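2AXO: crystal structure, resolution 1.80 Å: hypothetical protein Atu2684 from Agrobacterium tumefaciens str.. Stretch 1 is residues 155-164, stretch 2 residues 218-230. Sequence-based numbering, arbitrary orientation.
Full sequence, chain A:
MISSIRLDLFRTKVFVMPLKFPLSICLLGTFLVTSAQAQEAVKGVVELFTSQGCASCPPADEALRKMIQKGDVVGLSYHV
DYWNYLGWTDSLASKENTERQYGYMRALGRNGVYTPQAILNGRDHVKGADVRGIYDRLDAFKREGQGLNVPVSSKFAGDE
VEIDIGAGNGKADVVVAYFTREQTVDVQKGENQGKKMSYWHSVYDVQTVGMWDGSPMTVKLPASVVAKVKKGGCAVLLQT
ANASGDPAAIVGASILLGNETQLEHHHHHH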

ATOM      1  N   LYS A 155      -8.572 -32.793  -0.728  1.00 13.77           N
ATOM      2  CA  LYS A 155      -9.299 -33.505  -1.762  1.00 15.14           C
ATOM      3  C   LYS A 155     -10.779 -33.202  -1.650  1.00 15.98           C
ATOM      4  O   LYS A 155     -11.241 -32.686  -0.633  1.00 13.46           O
ATOM      5  N   PHE A 156     -11.511 -33.534  -2.706  1.00 17.02           N
ATOM      6  CA  PHE A 156     -12.953 -33.350  -2.757  1.00 20.43           C
ATOM      7  C   PHE A 156     -13.595 -34.618  -2.220  1.00 23.98           C
ATOM      8  O   PHE A 156     -13.272 -35.720  -2.672  1.00 25.26           O
ATOM      9  N   ALA A 157     -14.495 -34.457  -1.255  1.00 27.09           N
ATOM     10  CA  ALA A 157     -15.206 -35.580  -0.654  1.00 30.33           C
ATOM     11  C   ALA A 157     -16.620 -35.619  -1.228  1.00 32.50           C
ATOM     12  O   ALA A 157     -17.606 -35.662  -0.488  1.00 35.27           O
ATOM     13  N   GLY A 158     -16.708 -35.607  -2.552  1.00 33.24           N
ATOM     14  CA  GLY A 158     -18.002 -35.626  -3.208  1.00 35.06           C
ATOM     15  C   GLY A 158     -18.537 -34.216  -3.373  1.00 35.60           C
ATOM     16  O   GLY A 158     -18.308 -33.567  -4.395  1.00 35.61           O
ATOM     17  N   ASP A 159     -19.246 -33.737  -2.356  1.00 36.38           N
ATOM     18  CA  ASP A 159     -19.814 -32.395  -2.381  1.00 35.44           C
ATOM     19  C   ASP A 159     -19.219 -31.551  -1.255  1.00 33.20           C
ATOM     20  O   ASP A 159     -19.789 -30.536  -0.850  1.00 31.12           O
ATOM     21  N   GLU A 160     -18.067 -31.983  -0.755  1.00 29.24           N
ATOM     22  CA  GLU A 160     -17.384 -31.275   0.320  1.00 26.84           C
ATOM     23  C   GLU A 160     -15.880 -31.288   0.080  1.00 21.97           C
ATOM     24  O   GLU A 160     -15.389 -32.028  -0.768  1.00 21.89           O
ATOM     25  N   VAL A 161     -15.158 -30.454   0.818  1.00 18.89           N
ATOM     26  CA  VAL A 161     -13.706 -30.401   0.703  1.00 16.88           C
ATOM     27  C   VAL A 161     -13.110 -30.894   2.014  1.00 16.22           C
ATOM     28  O   VAL A 161     -13.500 -30.451   3.097  1.00 14.50           O
ATOM     29  N   GLU A 162     -12.167 -31.821   1.906  1.00 16.67           N
ATOM     30  CA  GLU A 162     -11.515 -32.383   3.074  1.00 17.07           C
ATOM     31  C   GLU A 162     -10.034 -32.034   3.101  1.00 16.55           C
ATOM     32  O   GLU A 162      -9.301 -32.294   2.144  1.00 12.88           O
ATOM     33  N   ILE A 163      -9.614 -31.432   4.208  1.00 14.89           N
ATOM     34  CA  ILE A 163      -8.226 -31.046   4.408  1.00 14.60           C
ATOM     35  C   ILE A 163      -7.675 -31.854   5.567  1.00 14.54           C
ATOM     36  O   ILE A 163      -8.207 -31.797   6.676  1.00 15.48           O
ATOM     37  N   ASP A 164      -6.618 -32.607   5.298  1.00 15.46           N
ATOM     38  CA  ASP A 164      -5.969 -33.441   6.304  1.00 17.44           C
ATOM     39  C   ASP A 164      -4.617 -32.859   6.697  1.00 15.62           C
ATOM     40  O   ASP A 164      -3.754 -32.640   5.844  1.00 15.73           O
ATOM     41  N   THR A 218      -8.537 -32.951  10.740  1.00 17.74           N
ATOM     42  CA  THR A 218      -9.223 -33.023   9.466  1.00 18.18           C
ATOM     43  C   THR A 218     -10.306 -31.960   9.499  1.00 18.42           C
ATOM     44  O   THR A 218     -11.130 -31.932  10.415  1.00 18.29           O
ATOM     45  N   VAL A 219     -10.292 -31.083   8.502  1.00 17.61           N
ATOM     46  CA  VAL A 219     -11.266 -30.007   8.405  1.00 18.84           C
ATOM     47  C   VAL A 219     -12.170 -30.234   7.214  1.00 17.25           C
ATOM     48  O   VAL A 219     -11.688 -30.376   6.099  1.00 18.46           O
ATOM     49  N   LYS A 220     -13.478 -30.262   7.446  1.00 18.02           N
ATOM     50  CA  LYS A 220     -14.434 -30.459   6.366  1.00 18.59           C
ATOM     51  C   LYS A 220     -15.070 -29.125   5.975  1.00 19.05           C
ATOM     52  O   LYS A 220     -15.564 -28.387   6.836  1.00 20.31           O
ATOM     53  N   LEU A 221     -15.057 -28.828   4.678  1.00 17.07           N
ATOM     54  CA  LEU A 221     -15.640 -27.599   4.133  1.00 18.27           C
ATOM     55  C   LEU A 221     -16.887 -27.951   3.322  1.00 17.92           C
ATOM     56  O   LEU A 221     -16.911 -28.967   2.628  1.00 17.20           O
ATOM     57  N   PRO A 222     -17.937 -27.108   3.394  1.00 18.46           N
ATOM     58  CA  PRO A 222     -19.210 -27.303   2.688  1.00 18.61           C
ATOM     59  C   PRO A 222     -19.194 -27.142   1.172  1.00 18.75           C
ATOM     60  O   PRO A 222     -18.180 -26.774   0.576  1.00 16.96           O
ATOM     61  N   ALA A 223     -20.342 -27.415   0.557  1.00 18.80           N
ATOM     62  CA  ALA A 223     -20.493 -27.315  -0.892  1.00 18.69           C
ATOM     63  C   ALA A 223     -20.136 -25.926  -1.411  1.00 19.07           C
ATOM     64  O   ALA A 223     -19.645 -25.785  -2.531  1.00 18.26           O
ATOM     65  N   SER A 224     -20.385 -24.901  -0.600  1.00 18.58           N
ATOM     66  CA  SER A 224     -20.073 -23.530  -0.995  1.00 18.74           C
ATOM     67  C   SER A 224     -18.580 -23.393  -1.286  1.00 18.76           C
ATOM     68  O   SER A 224     -18.168 -22.606  -2.140  1.00 19.89           O
ATOM     69  N   VAL A 225     -17.769 -24.163  -0.569  1.00 17.98           N
ATOM     70  CA  VAL A 225     -16.328 -24.126  -0.770  1.00 16.79           C
ATOM     71  C   VAL A 225     -15.972 -24.916  -2.023  1.00 15.56           C
ATOM     72  O   VAL A 225     -15.134 -24.493  -2.815  1.00 15.44           O
ATOM     73  N   VAL A 226     -16.617 -26.061  -2.201  1.00 15.08           N
ATOM     74  CA  VAL A 226     -16.374 -26.883  -3.374  1.00 16.20           C
ATOM     75  C   VAL A 226     -16.558 -26.033  -4.626  1.00 17.23           C
ATOM     76  O   VAL A 226     -15.728 -26.060  -5.534  1.00 16.47           O
ATOM     77  N   ALA A 227     -17.647 -25.270  -4.663  1.00 18.14           N
ATOM     78  CA  ALA A 227     -17.938 -24.411  -5.802  1.00 17.91           C
ATOM     79  C   ALA A 227     -16.811 -23.412  -6.053  1.00 18.95           C
ATOM     80  O   ALA A 227     -16.452 -23.150  -7.198  1.00 17.26           O
ATOM     81  N   LYS A 228     -16.250 -22.855  -4.983  1.00 17.27           N
ATOM     82  CA  LYS A 228     -15.167 -21.892  -5.138  1.00 16.27           C
ATOM     83  C   LYS A 228     -13.894 -22.544  -5.661  1.00 13.54           C
ATOM     84  O   LYS A 228     -13.245 -22.008  -6.555  1.00 13.66           O
ATOM     85  N   VAL A 229     -13.530 -23.699  -5.115  1.00 12.15           N
ATOM     86  CA  VAL A 229     -12.325 -24.367  -5.584  1.00 10.57           C
ATOM     87  C   VAL A 229     -12.483 -24.718  -7.066  1.00 12.86           C
ATOM     88  O   VAL A 229     -11.528 -24.634  -7.838  1.00 13.47           O
ATOM     89  N   LYS A 230     -13.697 -25.092  -7.464  1.00 13.78           N
ATOM     90  CA  LYS A 230     -13.977 -25.453  -8.849  1.00 15.40           C
ATOM     91  C   LYS A 230     -13.766 -24.309  -9.836  1.00 14.51           C
ATOM     92  O   LYS A 230     -13.660 -24.538 -11.039  1.00 15.27           O
TER

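When a strand runs on into a helix, the apolar face of a neighbouring strand can serve both, and this pair of stretches from Atu2684 is a compact example. Strand 161-164 lies antiparallel to strand 218-221, and helix 223-229 then passes at nearly a right angle to the first strand, its axis 9.0 Å away. The backbone sets the register: Val-161 N donates to Leu-221 O at 2.9 Å and Leu-221 N to Val-161 O at 2.7 Å, while Ile-163 and Val-219 form a second reciprocal pair. Side chains consequently alternate between two faces of the sheet.

The face carrying Val-161, Ile-163, Val-219 and Leu-221 is buried. Val-161, with chi1 t, is the central bump. Its CB lies 3.8 Å from Leu-221 CB, and its CG2 reaches into a hollow lined by three helical valines, all also t: CG2 is 4.0 Å from Val-225 CG1, 3.8 Å from Val-226 CG2 and 4.3 Å from Val-229 CG2. Farther along, Ile-163 (m, t) extends CD1 to within 4.0 Å of CD1 of Leu-221, likewise m, t, so the two long side chains meet at their tips.

Val-226 is itself a wedge. Its CB points sideways, yet CG2 comes within 3.4 Å of both Glu-160 CA and Asp-159 O, fitting closely against the backbone of the turn, while CG1 is 3.9 Å from Phe-156 CE1. Phe-156 (chi1 m) has its CA-to-CB bond directed toward the other stretch, and its ring continues the apolar surface: its CZ touches Val-229 CG1 at 3.6 Å. Lys-230, whose end comes nearer than its CB direction suggests, covers one ring face. Lys-230 CE lies 4.1 Å from the centroid of the Phe-156 ring in a CH-pi contact, and Lys-230 NZ stands 4.5 Å from that centroid in a cation-pi arrangement, while also hydrogen-bonding elsewhere in the structure.

The other face, bearing Glu-162, Asp-164, Thr-218 and Lys-220, is more polar and more open. Thr-218 OG1 donates a hydrogen bond to Asp-164 OD1 at 3.1 Å, a link between cross-strand neighbours. Glu-162, extended with chi1 and chi2 both t, brings CG to 3.7 Å from Thr-218 CG2, and its OE1 lies 3.1 Å from Lys-220 CE. The charged ends stop short of a salt bridge, with Glu-162 OE1 4.2 Å from Lys-220 NZ. The principle is plain: branched apolar side chains interlock on the buried face, while the more open face carries polar and charged ones.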

ATOM      1  CB  LYS A 155      -9.095 -35.011  -1.601  1.00 17.31           C
ATOM      2  CG  LYS A 155      -9.549 -35.518  -0.237  1.00 21.56           C
ATOM      3  CD  LYS A 155      -9.533 -37.040  -0.135  1.00 25.74           C
ATOM      4  CE  LYS A 155     -10.617 -37.665  -0.997  1.00 27.97           C
ATOM      5  NZ  LYS A 155     -10.709 -39.136  -0.783  1.00 30.98           N
ATOM      6  CB  PHE A 156     -13.421 -33.145  -4.197  1.00 19.45           C
ATOM      7  CG  PHE A 156     -13.039 -31.821  -4.782  1.00 17.99           C
ATOM      8  CD1 PHE A 156     -13.663 -30.655  -4.355  1.00 17.25           C
ATOM      9  CD2 PHE A 156     -12.075 -31.743  -5.783  1.00 14.76           C
ATOM     10  CE1 PHE A 156     -13.336 -29.427  -4.921  1.00 16.81           C
ATOM     11  CE2 PHE A 156     -11.739 -30.521  -6.356  1.00 13.40           C
ATOM     12  CZ  PHE A 156     -12.370 -29.361  -5.927  1.00 15.77           C
ATOM     13  CB  ALA A 157     -15.259 -35.414   0.856  1.00 29.60           C
ATOM     14  CB  ASP A 159     -21.336 -32.471  -2.230  1.00 39.44           C
ATOM     15  CG  ASP A 159     -21.759 -33.247  -0.997  1.00 41.13           C
ATOM     16  OD1 ASP A 159     -22.977 -33.460  -0.814  1.00 44.12           O
ATOM     17  OD2 ASP A 159     -20.874 -33.642  -0.209  1.00 44.06           O
ATOM     18  CB  GLU A 160     -17.684 -31.946   1.658  1.00 28.60           C
ATOM     19  CG  GLU A 160     -19.163 -32.156   1.930  1.00 31.81           C
ATOM     20  CD  GLU A 160     -19.401 -32.982   3.176  1.00 33.42           C
ATOM     21  OE1 GLU A 160     -19.084 -32.493   4.284  1.00 33.27           O
ATOM     22  OE2 GLU A 160     -19.897 -34.123   3.045  1.00 34.90           O
ATOM     23  CB  VAL A 161     -13.193 -28.969   0.427  1.00 15.11           C
ATOM     24  CG1 VAL A 161     -11.671 -28.928   0.561  1.00 16.94           C
ATOM     25  CG2 VAL A 161     -13.602 -28.532  -0.968  1.00 14.38           C
ATOM     26  CB  GLU A 162     -11.690 -33.904   3.085  1.00 20.78           C
ATOM     27  CG  GLU A 162     -11.135 -34.598   4.317  1.00 25.24           C
ATOM     28  CD  GLU A 162     -11.546 -36.058   4.385  1.00 28.68           C
ATOM     29  OE1 GLU A 162     -12.765 -36.329   4.358  1.00 28.20           O
ATOM     30  OE2 GLU A 162     -10.651 -36.927   4.464  1.00 31.54           O
ATOM     31  CB  ILE A 163      -8.101 -29.563   4.766  1.00 14.72           C
ATOM     32  CG1 ILE A 163      -8.652 -28.707   3.627  1.00 13.33           C
ATOM     33  CG2 ILE A 163      -6.641 -29.220   5.066  1.00 13.77           C
ATOM     34  CD1 ILE A 163      -8.644 -27.217   3.932  1.00 15.27           C
ATOM     35  CB  ASP A 164      -5.776 -34.858   5.759  1.00 19.51           C
ATOM     36  CG  ASP A 164      -6.822 -35.824   6.267  1.00 24.61           C
ATOM     37  OD1 ASP A 164      -8.018 -35.457   6.296  1.00 24.17           O
ATOM     38  OD2 ASP A 164      -6.448 -36.959   6.633  1.00 28.27           O
ATOM     39  CB  THR A 218      -9.880 -34.403   9.259  1.00 18.44           C
ATOM     40  OG1 THR A 218      -8.867 -35.413   9.250  1.00 20.57           O
ATOM     41  CG2 THR A 218     -10.642 -34.443   7.945  1.00 18.87           C
ATOM     42  CB  VAL A 219     -10.587 -28.639   8.203  1.00 19.57           C
ATOM     43  CG1 VAL A 219     -11.643 -27.544   8.206  1.00 21.76           C
ATOM     44  CG2 VAL A 219      -9.555 -28.394   9.280  1.00 20.08           C
ATOM     45  CB  LYS A 220     -15.542 -31.421   6.797  1.00 19.11           C
ATOM     46  CG  LYS A 220     -15.064 -32.779   7.275  1.00 21.44           C
ATOM     47  CD  LYS A 220     -14.763 -33.708   6.115  1.00 24.14           C
ATOM     48  CE  LYS A 220     -14.425 -35.107   6.612  1.00 25.08           C
ATOM     49  NZ  LYS A 220     -15.520 -35.682   7.443  1.00 25.02           N
ATOM     50  CB  LEU A 221     -14.614 -26.886   3.246  1.00 17.39           C
ATOM     51  CG  LEU A 221     -13.439 -26.277   4.016  1.00 19.72           C
ATOM     52  CD1 LEU A 221     -12.339 -25.814   3.057  1.00 18.94           C
ATOM     53  CD2 LEU A 221     -13.964 -25.107   4.832  1.00 21.33           C
ATOM     54  CB  PRO A 222     -20.123 -26.280   3.355  1.00 18.30           C
ATOM     55  CG  PRO A 222     -19.185 -25.150   3.604  1.00 18.51           C
ATOM     56  CD  PRO A 222     -17.974 -25.863   4.181  1.00 18.14           C
ATOM     57  CB  ALA A 223     -21.916 -27.668  -1.285  1.00 20.60           C
ATOM     58  CB  SER A 224     -20.474 -22.555   0.115  1.00 18.58           C
ATOM     59  OG  SER A 224     -19.859 -22.910   1.340  1.00 21.08           O
ATOM     60  CB  VAL A 225     -15.581 -24.708   0.446  1.00 17.30           C
ATOM     61  CG1 VAL A 225     -14.084 -24.776   0.162  1.00 17.51           C
ATOM     62  CG2 VAL A 225     -15.835 -23.834   1.667  1.00 16.12           C
ATOM     63  CB  VAL A 226     -17.353 -28.077  -3.433  1.00 15.28           C
ATOM     64  CG1 VAL A 226     -17.171 -28.839  -4.734  1.00 14.56           C
ATOM     65  CG2 VAL A 226     -17.128 -28.996  -2.241  1.00 14.34           C
ATOM     66  CB  ALA A 227     -19.257 -23.668  -5.576  1.00 20.12           C
ATOM     67  CB  LYS A 228     -14.885 -21.176  -3.813  1.00 18.68           C
ATOM     68  CG  LYS A 228     -16.075 -20.393  -3.289  1.00 23.43           C
ATOM     69  CD  LYS A 228     -15.662 -19.250  -2.389  1.00 25.90           C
ATOM     70  CE  LYS A 228     -14.959 -19.718  -1.137  1.00 28.47           C
ATOM     71  NZ  LYS A 228     -14.472 -18.532  -0.374  1.00 28.16           N
ATOM     72  CB  VAL A 229     -12.033 -25.658  -4.776  1.00 10.54           C
ATOM     73  CG1 VAL A 229     -10.728 -26.274  -5.238  1.00 11.46           C
ATOM     74  CG2 VAL A 229     -11.971 -25.339  -3.281  1.00 10.16           C
ATOM     75  CB  LYS A 230     -15.408 -25.989  -8.964  1.00 16.41           C
ATOM     76  CG  LYS A 230     -15.582 -27.393  -8.427  1.00 19.72           C
ATOM     77  CD  LYS A 230     -14.844 -28.400  -9.294  1.00 21.40           C
ATOM     78  CE  LYS A 230     -14.973 -29.807  -8.733  1.00 23.13           C
ATOM     79  NZ  LYS A 230     -14.270 -30.802  -9.593  1.00 24.62           N
TER